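CBS domain-containing protein CBSX2, chloroplastic (Arabidopsis thaliana, PDB 4GQY) binds adenosine monophosphate through its pair of CBS domains and probably regulates thioredoxins in the chloroplast. Local coordinates at residues N15-K20 with K35-L40; Y56-L61 with G101-P106; A60-S65 with K94-V99; L109-S114 with R130-V135. All coordinates share one frame; numbering follows the deposited sequence.

Interaction 1: residues N15-K20 with K35-L40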
loop_
_atom_site.group_PDB
_atom_site.type_symbol
_atom_site.label_atom_id
_atom_site.label_comp_id
_atom_site.label_asym_id
_atom_site.label_seq_id
_atom_site.Cartn_x
_atom_site.Cartn_y
_atom_site.Cartn_z
ATOM N N ASN A 15 -19.815 3.777 20.690
ATOM C CA ASN A 15 -18.782 4.716 21.135
ATOM C C ASN A 15 -18.245 5.612 20.012
ATOM O O ASN A 15 -17.398 6.478 20.255
ATOM C CB ASN A 15 -17.606 3.941 21.744
ATOM C CG ASN A 15 -17.959 3.249 23.055
ATOM O OD1 ASN A 15 -19.108 3.264 23.494
ATOM N ND2 ASN A 15 -16.956 2.637 23.687
ATOM N N LEU A 16 -18.720 5.391 18.784
ATOM C CA LEU A 16 -18.166 6.071 17.602
ATOM C C LEU A 16 -18.623 7.519 17.426
ATOM O O LEU A 16 -19.799 7.850 17.620
ATOM C CB LEU A 16 -18.507 5.299 16.323
ATOM C CG LEU A 16 -17.942 3.892 16.148
ATOM C CD1 LEU A 16 -18.375 3.328 14.815
ATOM C CD2 LEU A 16 -16.433 3.887 16.281
ATOM N N HIS A 17 -17.686 8.379 17.045
ATOM C CA HIS A 17 -18.033 9.720 16.577
ATOM C C HIS A 17 -18.089 9.675 15.058
ATOM O O HIS A 17 -17.130 9.249 14.417
ATOM C CB HIS A 17 -16.986 10.717 17.037
ATOM C CG HIS A 17 -16.739 10.683 18.514
ATOM N ND1 HIS A 17 -17.625 11.209 19.427
ATOM C CD2 HIS A 17 -15.704 10.182 19.232
ATOM C CE1 HIS A 17 -17.147 11.039 20.647
ATOM N NE2 HIS A 17 -15.987 10.419 20.558
ATOM N N VAL A 18 -19.220 10.071 14.483
ATOM C CA VAL A 18 -19.415 9.942 13.042
ATOM C C VAL A 18 -19.869 11.261 12.438
ATOM O O VAL A 18 -20.343 12.152 13.153
ATOM C CB VAL A 18 -20.470 8.870 12.708
ATOM C CG1 VAL A 18 -20.121 7.532 13.373
ATOM C CG2 VAL A 18 -21.859 9.332 13.152
ATOM N N VAL A 19 -19.728 11.373 11.117
ATOM C CA VAL A 19 -20.255 12.509 10.366
ATOM C C VAL A 19 -20.837 12.038 9.038
ATOM O O VAL A 19 -20.787 10.852 8.715
ATOM C CB VAL A 19 -19.155 13.550 10.064
ATOM C CG1 VAL A 19 -18.653 14.173 11.343
ATOM C CG2 VAL A 19 -18.004 12.885 9.286
ATOM N N LYS A 20 -21.378 12.980 8.263
ATOM C CA LYS A 20 -21.944 12.678 6.955
ATOM C C LYS A 20 -21.241 13.522 5.889
ATOM O O LYS A 20 -20.451 14.413 6.217
ATOM C CB LYS A 20 -23.457 12.958 6.949
ATOM C CG LYS A 20 -24.258 12.186 7.991
ATOM C CD LYS A 20 -25.749 12.564 7.929
ATOM C CE LYS A 20 -26.540 11.898 9.062
ATOM N NZ LYS A 20 -26.479 10.405 9.010
ATOM N N LYS A 35 -13.161 15.701 20.608
ATOM C CA LYS A 35 -13.231 14.330 21.115
ATOM C C LYS A 35 -11.862 13.650 21.084
ATOM O O LYS A 35 -11.723 12.501 21.487
ATOM C CB LYS A 35 -14.291 13.521 20.358
ATOM C CG LYS A 35 -15.691 14.183 20.331
ATOM C CD LYS A 35 -16.200 14.548 21.750
ATOM C CE LYS A 35 -17.715 14.314 21.906
ATOM N NZ LYS A 35 -18.139 14.081 23.322
ATOM N N LYS A 36 -10.855 14.392 20.632
ATOM C CA LYS A 36 -9.483 13.892 20.576
ATOM C C LYS A 36 -9.375 12.579 19.806
ATOM O O LYS A 36 -8.997 11.549 20.359
ATOM C CB LYS A 36 -8.868 13.754 21.983
ATOM C CG LYS A 36 -8.679 15.084 22.707
ATOM C CD LYS A 36 -7.902 14.930 24.019
ATOM C CE LYS A 36 -8.222 16.084 24.976
ATOM N NZ LYS A 36 -7.002 16.717 25.551
ATOM N N VAL A 37 -9.720 12.611 18.527
ATOM C CA VAL A 37 -9.476 11.463 17.676
ATOM C C VAL A 37 -8.825 11.972 16.415
ATOM O O VAL A 37 -8.858 13.172 16.124
ATOM C CB VAL A 37 -10.760 10.699 17.328
ATOM C CG1 VAL A 37 -11.464 10.224 18.609
ATOM C CG2 VAL A 37 -11.679 11.567 16.470
ATOM N N THR A 38 -8.254 11.050 15.656
ATOM C CA THR A 38 -7.387 11.405 14.547
ATOM C C THR A 38 -8.120 11.292 13.223
ATOM O O THR A 38 -7.547 11.604 12.184
ATOM C CB THR A 38 -6.180 10.473 14.521
ATOM O OG1 THR A 38 -6.646 9.117 14.521
ATOM C CG2 THR A 38 -5.322 10.699 15.736
ATOM N N GLY A 39 -9.374 10.831 13.266
ATOM C CA GLY A 39 -10.198 10.713 12.075
ATOM C C GLY A 39 -11.638 10.279 12.367
ATOM O O GLY A 39 -11.956 9.769 13.449
ATOM N N LEU A 40 -12.510 10.458 11.380
ATOM C CA LEU A 40 -13.924 10.191 11.536
ATOM C C LEU A 40 -14.460 9.334 10.417
ATOM O O LEU A 40 -14.220 9.611 9.235
ATOM C CB LEU A 40 -14.709 11.504 11.541
ATOM C CG LEU A 40 -14.301 12.567 12.553
ATOM C CD1 LEU A 40 -14.993 13.888 12.264
ATOM C CD2 LEU A 40 -14.598 12.088 13.951
HETATM O O HOH W 1 -13.573 9.869 22.029
#

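Interaction 2: residues Y56-L61 with G101-P106. With AMP (adenosine monophosphate), chain E.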
loop_
_atom_site.group_PDB
_atom_site.type_symbol
_atom_site.label_atom_id
_atom_site.label_comp_id
_atom_site.label_asym_id
_atom_site.label_seq_id
_atom_site.Cartn_x
_atom_site.Cartn_y
_atom_site.Cartn_z
ATOM N N TYR A 56 -5.306 13.962 8.386
ATOM C CA TYR A 56 -4.474 14.079 7.189
ATOM C C TYR A 56 -5.186 14.890 6.129
ATOM O O TYR A 56 -4.586 15.783 5.514
ATOM C CB TYR A 56 -4.119 12.722 6.590
ATOM C CG TYR A 56 -3.145 12.857 5.433
ATOM C CD1 TYR A 56 -1.809 13.178 5.667
ATOM C CD2 TYR A 56 -3.558 12.692 4.113
ATOM C CE1 TYR A 56 -0.917 13.327 4.630
ATOM C CE2 TYR A 56 -2.668 12.836 3.061
ATOM C CZ TYR A 56 -1.354 13.143 3.327
ATOM O OH TYR A 56 -0.473 13.279 2.283
ATOM N N ASP A 57 -6.458 14.564 5.914
ATOM C CA ASP A 57 -7.275 15.254 4.919
ATOM C C ASP A 57 -7.487 16.742 5.261
ATOM O O ASP A 57 -7.502 17.584 4.370
ATOM C CB ASP A 57 -8.618 14.533 4.772
ATOM C CG ASP A 57 -8.447 13.064 4.414
ATOM O OD1 ASP A 57 -7.677 12.789 3.467
ATOM O OD2 ASP A 57 -9.057 12.187 5.086
ATOM N N LEU A 58 -7.619 17.074 6.545
ATOM C CA LEU A 58 -7.804 18.480 6.928
ATOM C C LEU A 58 -6.517 19.287 6.735
ATOM O O LEU A 58 -6.569 20.497 6.516
ATOM C CB LEU A 58 -8.283 18.602 8.378
ATOM C CG LEU A 58 -9.617 17.928 8.711
ATOM C CD1 LEU A 58 -9.941 18.043 10.206
ATOM C CD2 LEU A 58 -10.718 18.544 7.893
ATOM N N LEU A 59 -5.363 18.621 6.805
ATOM C CA LEU A 59 -4.096 19.335 6.612
ATOM C C LEU A 59 -4.039 20.086 5.285
ATOM O O LEU A 59 -3.341 21.090 5.171
ATOM C CB LEU A 59 -2.899 18.389 6.681
ATOM C CG LEU A 59 -2.488 17.820 8.032
ATOM C CD1 LEU A 59 -1.338 16.822 7.809
ATOM C CD2 LEU A 59 -2.071 18.922 8.998
ATOM N N ALA A 60 -4.771 19.607 4.285
ATOM C CA ALA A 60 -4.722 20.219 2.962
ATOM C C ALA A 60 -5.465 21.561 2.873
ATOM O O ALA A 60 -5.249 22.340 1.937
ATOM C CB ALA A 60 -5.237 19.247 1.909
ATOM N N LEU A 61 -6.329 21.831 3.848
ATOM C CA LEU A 61 -7.156 23.035 3.828
ATOM C C LEU A 61 -6.322 24.313 3.655
ATOM O O LEU A 61 -5.283 24.491 4.304
ATOM C CB LEU A 61 -7.982 23.134 5.115
ATOM C CG LEU A 61 -9.189 22.208 5.249
ATOM C CD1 LEU A 61 -9.807 22.316 6.641
ATOM C CD2 LEU A 61 -10.226 22.566 4.180
ATOM N N GLY A 101 -17.781 15.813 2.522
ATOM C CA GLY A 101 -17.789 15.262 1.177
ATOM C C GLY A 101 -16.657 15.791 0.306
ATOM O O GLY A 101 -16.122 15.053 -0.532
ATOM N N ASP A 102 -16.276 17.054 0.487
ATOM C CA ASP A 102 -15.181 17.608 -0.308
ATOM C C ASP A 102 -13.814 17.077 0.105
ATOM O O ASP A 102 -12.866 17.168 -0.673
ATOM C CB ASP A 102 -15.128 19.129 -0.192
ATOM C CG ASP A 102 -16.353 19.809 -0.754
ATOM O OD1 ASP A 102 -16.907 19.323 -1.764
ATOM O OD2 ASP A 102 -16.749 20.840 -0.173
ATOM N N LEU A 103 -13.697 16.570 1.335
ATOM C CA LEU A 103 -12.383 16.205 1.882
ATOM C C LEU A 103 -12.166 14.704 2.036
ATOM O O LEU A 103 -11.030 14.243 1.969
ATOM C CB LEU A 103 -12.138 16.897 3.226
ATOM C CG LEU A 103 -11.499 18.296 3.142
ATOM C CD1 LEU A 103 -12.455 19.309 2.583
ATOM C CD2 LEU A 103 -11.000 18.757 4.493
ATOM N N MET A 104 -13.250 13.952 2.237
ATOM C CA MET A 104 -13.170 12.532 2.586
ATOM C C MET A 104 -12.556 11.665 1.504
ATOM O O MET A 104 -12.526 12.037 0.333
ATOM C CB MET A 104 -14.560 11.979 2.937
ATOM C CG MET A 104 -15.425 11.669 1.751
ATOM S SD MET A 104 -17.133 11.360 2.253
ATOM C CE MET A 104 -17.702 10.495 0.783
ATOM N N THR A 105 -12.044 10.508 1.906
ATOM C CA THR A 105 -11.685 9.495 0.930
ATOM C C THR A 105 -12.933 8.626 0.806
ATOM O O THR A 105 -13.416 8.102 1.806
ATOM C CB THR A 105 -10.497 8.669 1.412
ATOM O OG1 THR A 105 -9.382 9.542 1.650
ATOM C CG2 THR A 105 -10.113 7.606 0.363
ATOM N N PRO A 106 -13.495 8.499 -0.410
ATOM C CA PRO A 106 -14.724 7.689 -0.477
ATOM C C PRO A 106 -14.369 6.215 -0.511
ATOM O O PRO A 106 -13.200 5.909 -0.763
ATOM C CB PRO A 106 -15.377 8.121 -1.798
ATOM C CG PRO A 106 -14.237 8.677 -2.645
ATOM C CD PRO A 106 -13.192 9.201 -1.671
HETATM P P AMP E . -4.521 8.321 7.908
HETATM O O1P AMP E . -3.077 8.798 7.960
HETATM O O2P AMP E . -4.683 6.801 7.890
HETATM O O3P AMP E . -5.413 9.049 8.897
HETATM O "O5'" AMP E . -5.086 8.813 6.502
HETATM C "C5'" AMP E . -4.239 8.949 5.372
HETATM C "C4'" AMP E . -5.046 9.065 4.102
HETATM O "O4'" AMP E . -5.632 7.769 3.792
HETATM C "C3'" AMP E . -6.208 10.054 4.144
HETATM O "O3'" AMP E . -6.429 10.582 2.834
HETATM C "C2'" AMP E . -7.394 9.165 4.509
HETATM O "O2'" AMP E . -8.644 9.683 4.099
HETATM C "C1'" AMP E . -7.050 7.860 3.782
HETATM N N9 AMP E . -7.556 6.669 4.471
HETATM C C8 AMP E . -7.497 6.506 5.814
HETATM N N7 AMP E . -8.024 5.308 6.188
HETATM C C5 AMP E . -8.431 4.692 5.065
HETATM C C6 AMP E . -9.088 3.419 4.745
HETATM N N6 AMP E . -9.393 2.548 5.737
HETATM N N1 AMP E . -9.346 3.151 3.445
HETATM C C2 AMP E . -9.039 4.001 2.449
HETATM N N3 AMP E . -8.459 5.188 2.676
HETATM C C4 AMP E . -8.135 5.587 3.936
#

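Interaction 3: residues A60-S65 with K94-V99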
loop_
_atom_site.group_PDB
_atom_site.type_symbol
_atom_site.label_atom_id
_atom_site.label_comp_id
_atom_site.label_asym_id
_atom_site.label_seq_id
_atom_site.Cartn_x
_atom_site.Cartn_y
_atom_site.Cartn_z
ATOM N N ALA A 60 -4.771 19.607 4.285
ATOM C CA ALA A 60 -4.722 20.219 2.962
ATOM C C ALA A 60 -5.465 21.561 2.873
ATOM O O ALA A 60 -5.249 22.340 1.937
ATOM C CB ALA A 60 -5.237 19.247 1.909
ATOM N N LEU A 61 -6.329 21.831 3.848
ATOM C CA LEU A 61 -7.156 23.035 3.828
ATOM C C LEU A 61 -6.322 24.313 3.655
ATOM O O LEU A 61 -5.283 24.491 4.304
ATOM C CB LEU A 61 -7.982 23.134 5.115
ATOM C CG LEU A 61 -9.189 22.208 5.249
ATOM C CD1 LEU A 61 -9.807 22.316 6.641
ATOM C CD2 LEU A 61 -10.226 22.566 4.180
ATOM N N ASP A 62 -6.796 25.182 2.765
ATOM C CA ASP A 62 -6.218 26.498 2.523
ATOM C C ASP A 62 -5.842 27.211 3.820
ATOM O O ASP A 62 -4.716 27.686 3.969
ATOM C CB ASP A 62 -7.224 27.362 1.751
ATOM C CG ASP A 62 -6.680 28.730 1.416
ATOM O OD1 ASP A 62 -5.617 28.788 0.749
ATOM O OD2 ASP A 62 -7.311 29.743 1.821
ATOM N N SER A 63 -6.777 27.257 4.763
ATOM C CA SER A 63 -6.546 27.959 6.024
ATOM C C SER A 63 -5.512 27.272 6.915
ATOM O O SER A 63 -5.116 27.826 7.938
ATOM C CB SER A 63 -7.861 28.145 6.786
ATOM O OG SER A 63 -8.522 26.909 6.990
ATOM N N ILE A 64 -5.069 26.075 6.526
ATOM C CA ILE A 64 -4.118 25.311 7.340
ATOM C C ILE A 64 -2.735 25.199 6.720
ATOM O O ILE A 64 -1.735 25.355 7.420
ATOM C CB ILE A 64 -4.659 23.892 7.650
ATOM C CG1 ILE A 64 -5.828 23.988 8.636
ATOM C CG2 ILE A 64 -3.577 23.013 8.250
ATOM C CD1 ILE A 64 -6.381 22.641 9.074
ATOM N N SER A 65 -2.675 24.921 5.416
ATOM C CA SER A 65 -1.387 24.793 4.713
ATOM C C SER A 65 -1.216 25.728 3.512
ATOM O O SER A 65 -0.603 25.345 2.510
ATOM C CB SER A 65 -1.143 23.348 4.269
ATOM O OG SER A 65 -2.156 22.909 3.382
ATOM N N LYS A 94 -10.019 19.470 -1.661
ATOM C CA LYS A 94 -9.582 19.432 -0.279
ATOM C C LYS A 94 -9.151 20.803 0.178
ATOM O O LYS A 94 -9.366 21.169 1.331
ATOM C CB LYS A 94 -8.424 18.462 -0.102
ATOM C CG LYS A 94 -8.834 17.015 -0.037
ATOM C CD LYS A 94 -7.597 16.193 0.268
ATOM C CE LYS A 94 -7.944 14.825 0.817
ATOM N NZ LYS A 94 -6.695 14.127 1.266
ATOM N N THR A 95 -8.527 21.559 -0.719
ATOM C CA THR A 95 -8.011 22.863 -0.320
ATOM C C THR A 95 -9.148 23.837 0.001
ATOM O O THR A 95 -9.032 24.624 0.934
ATOM C CB THR A 95 -7.079 23.450 -1.377
ATOM O OG1 THR A 95 -6.117 22.462 -1.767
ATOM C CG2 THR A 95 -6.351 24.670 -0.825
ATOM N N TYR A 96 -10.256 23.764 -0.742
ATOM C CA TYR A 96 -11.334 24.739 -0.567
ATOM C C TYR A 96 -12.678 24.164 -0.079
ATOM O O TYR A 96 -13.685 24.884 0.008
ATOM C CB TYR A 96 -11.499 25.589 -1.838
ATOM C CG TYR A 96 -10.243 26.370 -2.146
ATOM C CD1 TYR A 96 -9.891 27.471 -1.386
ATOM C CD2 TYR A 96 -9.397 25.985 -3.163
ATOM C CE1 TYR A 96 -8.731 28.181 -1.640
ATOM C CE2 TYR A 96 -8.224 26.683 -3.422
ATOM C CZ TYR A 96 -7.905 27.779 -2.660
ATOM O OH TYR A 96 -6.744 28.476 -2.913
ATOM N N GLY A 97 -12.682 22.886 0.281
ATOM C CA GLY A 97 -13.889 22.238 0.768
ATOM C C GLY A 97 -14.635 22.919 1.910
ATOM O O GLY A 97 -14.033 23.531 2.785
ATOM N N LYS A 98 -15.956 22.797 1.881
ATOM C CA LYS A 98 -16.830 23.349 2.902
ATOM C C LYS A 98 -17.521 22.213 3.651
ATOM O O LYS A 98 -17.901 22.363 4.820
ATOM C CB LYS A 98 -17.880 24.244 2.248
ATOM C CG LYS A 98 -17.314 25.297 1.318
ATOM C CD LYS A 98 -16.668 26.430 2.089
ATOM C CE LYS A 98 -17.704 27.168 2.945
ATOM N NZ LYS A 98 -17.150 28.393 3.597
ATOM N N VAL A 99 -17.686 21.071 2.980
ATOM C CA VAL A 99 -18.262 19.910 3.651
ATOM C C VAL A 99 -17.328 18.703 3.617
ATOM O O VAL A 99 -16.405 18.649 2.787
ATOM C CB VAL A 99 -19.628 19.535 3.051
ATOM C CG1 VAL A 99 -20.588 20.709 3.178
ATOM C CG2 VAL A 99 -19.467 19.086 1.571
#

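Interaction 4: residues L109-S114 with R130-V135. With AMP (adenosine monophosphate), chain E.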
loop_
_atom_site.group_PDB
_atom_site.type_symbol
_atom_site.label_atom_id
_atom_site.label_comp_id
_atom_site.label_asym_id
_atom_site.label_seq_id
_atom_site.Cartn_x
_atom_site.Cartn_y
_atom_site.Cartn_z
ATOM N N LEU A 109 -10.973 1.151 2.491
ATOM C CA LEU A 109 -10.765 -0.257 2.792
ATOM C C LEU A 109 -11.355 -0.528 4.162
ATOM O O LEU A 109 -11.226 0.296 5.080
ATOM C CB LEU A 109 -9.274 -0.609 2.820
ATOM C CG LEU A 109 -8.490 -0.512 1.514
ATOM C CD1 LEU A 109 -7.089 -1.073 1.681
ATOM C CD2 LEU A 109 -9.236 -1.214 0.390
ATOM N N VAL A 110 -11.996 -1.685 4.300
ATOM C CA VAL A 110 -12.679 -2.040 5.535
ATOM C C VAL A 110 -12.474 -3.507 5.886
ATOM O O VAL A 110 -12.035 -4.295 5.040
ATOM C CB VAL A 110 -14.194 -1.763 5.461
ATOM C CG1 VAL A 110 -14.454 -0.288 5.151
ATOM C CG2 VAL A 110 -14.874 -2.692 4.438
ATOM N N VAL A 111 -12.771 -3.839 7.143
ATOM C CA VAL A 111 -12.774 -5.221 7.620
ATOM C C VAL A 111 -14.109 -5.560 8.276
ATOM O O VAL A 111 -14.937 -4.663 8.535
ATOM C CB VAL A 111 -11.684 -5.460 8.660
ATOM C CG1 VAL A 111 -10.304 -5.304 8.019
ATOM C CG2 VAL A 111 -11.872 -4.491 9.848
ATOM N N ARG A 112 -14.303 -6.853 8.543
ATOM C CA ARG A 112 -15.473 -7.356 9.266
ATOM C C ARG A 112 -15.098 -7.531 10.735
ATOM O O ARG A 112 -13.914 -7.696 11.053
ATOM C CB ARG A 112 -15.876 -8.725 8.690
ATOM C CG ARG A 112 -16.323 -8.703 7.223
ATOM C CD ARG A 112 -17.682 -8.012 7.102
ATOM N NE ARG A 112 -18.646 -8.702 7.960
ATOM C CZ ARG A 112 -19.347 -9.769 7.570
ATOM N NH1 ARG A 112 -19.205 -10.231 6.328
ATOM N NH2 ARG A 112 -20.197 -10.370 8.408
ATOM N N ASP A 113 -16.089 -7.520 11.630
ATOM C CA ASP A 113 -15.810 -7.735 13.050
ATOM C C ASP A 113 -15.282 -9.139 13.347
ATOM O O ASP A 113 -14.636 -9.359 14.382
ATOM C CB ASP A 113 -17.013 -7.383 13.943
ATOM C CG ASP A 113 -18.266 -8.229 13.654
ATOM O OD1 ASP A 113 -18.340 -8.957 12.635
ATOM O OD2 ASP A 113 -19.214 -8.134 14.460
ATOM N N SER A 114 -15.552 -10.074 12.429
ATOM C CA SER A 114 -15.113 -11.460 12.564
ATOM C C SER A 114 -13.841 -11.706 11.785
ATOM O O SER A 114 -13.339 -12.833 11.751
ATOM C CB SER A 114 -16.192 -12.405 12.046
ATOM O OG SER A 114 -16.634 -11.990 10.765
ATOM N N ARG A 130 -4.121 4.726 9.510
ATOM C CA ARG A 130 -4.302 4.793 10.967
ATOM C C ARG A 130 -5.439 3.881 11.451
ATOM O O ARG A 130 -5.373 3.333 12.548
ATOM C CB ARG A 130 -4.560 6.239 11.423
ATOM C CG ARG A 130 -5.025 6.379 12.891
ATOM C CD ARG A 130 -3.969 5.889 13.888
ATOM N NE ARG A 130 -2.701 6.596 13.712
ATOM C CZ ARG A 130 -1.566 6.330 14.365
ATOM N NH1 ARG A 130 -1.516 5.352 15.269
ATOM N NH2 ARG A 130 -0.466 7.051 14.100
ATOM N N ARG A 131 -6.474 3.718 10.634
ATOM C CA ARG A 131 -7.668 2.995 11.073
ATOM C C ARG A 131 -8.326 2.182 9.961
ATOM O O ARG A 131 -8.245 2.534 8.785
ATOM C CB ARG A 131 -8.697 3.980 11.633
ATOM C CG ARG A 131 -9.227 4.945 10.570
ATOM C CD ARG A 131 -9.914 6.142 11.188
ATOM N NE ARG A 131 -8.994 6.974 11.963
ATOM C CZ ARG A 131 -8.049 7.758 11.427
ATOM N NH1 ARG A 131 -7.857 7.815 10.103
ATOM N NH2 ARG A 131 -7.277 8.478 12.230
ATOM N N LEU A 132 -8.975 1.091 10.354
ATOM C CA LEU A 132 -9.865 0.331 9.484
ATOM C C LEU A 132 -11.266 0.443 10.029
ATOM O O LEU A 132 -11.555 -0.041 11.133
ATOM C CB LEU A 132 -9.457 -1.131 9.459
ATOM C CG LEU A 132 -8.074 -1.234 8.844
ATOM C CD1 LEU A 132 -7.503 -2.625 9.027
ATOM C CD2 LEU A 132 -8.242 -0.878 7.395
ATOM N N PRO A 133 -12.140 1.100 9.273
ATOM C CA PRO A 133 -13.547 1.120 9.657
ATOM C C PRO A 133 -14.054 -0.320 9.553
ATOM O O PRO A 133 -13.604 -1.072 8.694
ATOM C CB PRO A 133 -14.192 1.999 8.589
ATOM C CG PRO A 133 -13.067 2.758 7.959
ATOM C CD PRO A 133 -11.908 1.786 7.992
ATOM N N VAL A 134 -14.913 -0.709 10.483
ATOM C CA VAL A 134 -15.423 -2.071 10.581
ATOM C C VAL A 134 -16.895 -2.027 10.237
ATOM O O VAL A 134 -17.646 -1.266 10.872
ATOM C CB VAL A 134 -15.287 -2.597 12.023
ATOM C CG1 VAL A 134 -15.541 -4.114 12.058
ATOM C CG2 VAL A 134 -13.901 -2.286 12.570
ATOM N N VAL A 135 -17.305 -2.823 9.242
ATOM C CA VAL A 135 -18.690 -2.824 8.750
ATOM C C VAL A 135 -19.330 -4.219 8.833
ATOM O O VAL A 135 -18.624 -5.227 8.917
ATOM C CB VAL A 135 -18.789 -2.348 7.281
ATOM C CG1 VAL A 135 -18.306 -0.908 7.125
ATOM C CG2 VAL A 135 -17.992 -3.269 6.389
HETATM P P AMP E . -4.521 8.321 7.908
HETATM O O1P AMP E . -3.077 8.798 7.960
HETATM O O2P AMP E . -4.683 6.801 7.890
HETATM O O3P AMP E . -5.413 9.049 8.897
HETATM O "O5'" AMP E . -5.086 8.813 6.502
HETATM C "C5'" AMP E . -4.239 8.949 5.372
HETATM C "C4'" AMP E . -5.046 9.065 4.102
HETATM O "O4'" AMP E . -5.632 7.769 3.792
HETATM C "C3'" AMP E . -6.208 10.054 4.144
HETATM O "O3'" AMP E . -6.429 10.582 2.834
HETATM C "C2'" AMP E . -7.394 9.165 4.509
HETATM O "O2'" AMP E . -8.644 9.683 4.099
HETATM C "C1'" AMP E . -7.050 7.860 3.782
HETATM N N9 AMP E . -7.556 6.669 4.471
HETATM C C8 AMP E . -7.497 6.506 5.814
HETATM N N7 AMP E . -8.024 5.308 6.188
HETATM C C5 AMP E . -8.431 4.692 5.065
HETATM C C6 AMP E . -9.088 3.419 4.745
HETATM N N6 AMP E . -9.393 2.548 5.737
HETATM N N1 AMP E . -9.346 3.151 3.445
HETATM C C2 AMP E . -9.039 4.001 2.449
HETATM N N3 AMP E . -8.459 5.188 2.676
HETATM C C4 AMP E . -8.135 5.587 3.936
#

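Interaction 1: residues N15-K20 with K35-L40
Val-19 and Leu-40 make the tight, buried end of this contact, their side chains crossing at about a right angle with Val-19 CG1 3.8 Å from Leu-40 CD1. The other branch of Leu-40, CD2, lies 3.8 Å from His-17 O and also near His-17 CB. Val-19 and Leu-40 also lean on Leu-31 of helix 25-35, so the loop that enters the helix and the strand that leaves it close over the same helix flank, within the first CBS domain. The helix itself ends in a Schellman motif, with Lys-36 at positive phi. On the solvent side the exposed Lys-35, kinked twice along its chain, lies across a face of the partly exposed His-17 imidazole, CG standing 3.7 Å from the ring centroid in a CH-pi contact. The opposite face has Asn-15 O near its rim. At the ring edge, in plane, a water sits 2.9 Å from His-17 NE2 and donates to Lys-35 O.

Interaction 2: residues Y56-L61 with G101-P106
Asp-57 and Leu-103 bring the two backbones closest, CA to CA 6.0 Å, where helix 55-58 comes up to the weakly bonded helix 100-103. Past that point the first segment folds into a type I turn from Leu-58 to Leu-61, and the second straightens into strand 105-106. Leu-103 is the wedge: its CD2 reaches across to Leu-58 and Leu-61, 3.9 Å from Leu-61 CD2 and a tight 3.4 Å from Leu-58 CD2, crossing both leucines at about a right angle. The same methyl lies against Asp-57 O. Beyond these leucines the contact turns polar around the nucleotide. Asp-57 spreads its carboxylate over the ribose diol, OD1 accepting from AMP O3' at 2.6 Å and OD2 from AMP O2' at 2.7 Å. Lys-94 forms a salt bridge to OD1 and Ser-54 N bonds OD2, which fixes the rotation of the carboxylate. From the second segment Thr-105 OG1 comes within 2.6 Å of AMP O2', while its CG2 methyl, anti to the backbone N, lies 3.7 Å from AMP N3. An aspartate gripping the ribose hydroxyls is the familiar signature of adenosine-nucleotide sites in paired CBS domains.

Interaction 3: residues A60-S65 with K94-V99
The Tyr-96 ring has Thr-95 CG2 over one face, 3.8 Å above the plane and offset toward the rim, while the Asp-62 side chain reaches it obliquely across the contact. Asp-62 CG is 3.7 Å from Tyr-96 CE1, and the carboxylate and ring planes are 36° apart. Asp-62 gets there because its CG is anti to the backbone N (chi1 -178°), which swings the carboxylate out beside the ring. Behind this pair, Asp-62 N donates to Thr-95 O at 2.9 Å, nearly straight at 169° and on a lone pair in the carbonyl plane. The bond joins the first turn of helix 62-65 to the last turn of helix 81-96: Leu-61 occupies the N-cap position of the short helix, and its O takes bonds from both Ile-64 N and Ser-65 N. Deeper in, Ala-60 CB packs on Lys-94 CB at 3.8 Å. Lys-94 then runs extended beyond CG, away from this contact, to a salt bridge with Asp-57 in the AMP pocket. Leu-61 CD2 presses on Lys-94 O at 3.3 Å. Thr-95 OG1 turns back to bond Leu-91 O in its own helix, while Val-150 and Leu-125 of the second subunit pack on Ile-64 and Ser-65.

Interaction 4: residues L109-S114 with R130-V135
Val-111 and Leu-132 meet in the apolar centre, CG1 of the valine 4.0 Å from CD1 of the leucine, and Leu-123 of helix 117-127 packs on both. The other Val-111 branch, CG2, faces Val-134 CG2. One residue earlier, Val-110 sets CG2 against Val-135 CG2 at 3.7 Å and CG1 over Pro-133 CB, with Leu-49 of the first CBS domain touching all three residues. A single beta bridge joins Val-111 to Val-134: Val-111 N donates to Pro-133 O, and Val-135 N to Val-111 O at 3.1 Å. Farther out, the bridged segments hold AMP. Leu-109 reads the adenine with its backbone, N donating to AMP N1 at 2.7 Å and O accepting from AMP N6 at 3.0 Å; Arg-131 O also receives a bond from N6, at 3.3 Å. At the phosphate, Arg-130 N gives a very straight bond to AMP O2P (2.7 Å, 175°), and Arg-131 NH1 meets AMP O3P in the plane of its guanidinium at 3.0 Å. Main-chain atoms that accept from the N6 amino group and donate to N1 match adenine but not guanine, while cationic and amide donors probably steady the phosphate's negative charge.

How the interactions relate
From the N terminus, interaction 1 comes first, closing the short loop around helix 25-35 in the first CBS domain. Interactions 2 and 3 both start from the chain after strand 49-54 and share Ala-60 and Leu-61; interaction 3 closes on the end of helix 81-96 and nests inside the longer loop closed by interaction 2, which brings the start of the second domain back to the first. Their centres are about 8 Å apart, linked by the Asp-57 to Lys-94 salt bridge. Interaction 4 then closes the loop around helix 117-127 in the second domain. It touches interaction 1 where Arg-131 meets Thr-38. AMP bridges interactions 2 and 4, its ribose held in interaction 2 and its adenine and phosphate in interaction 4.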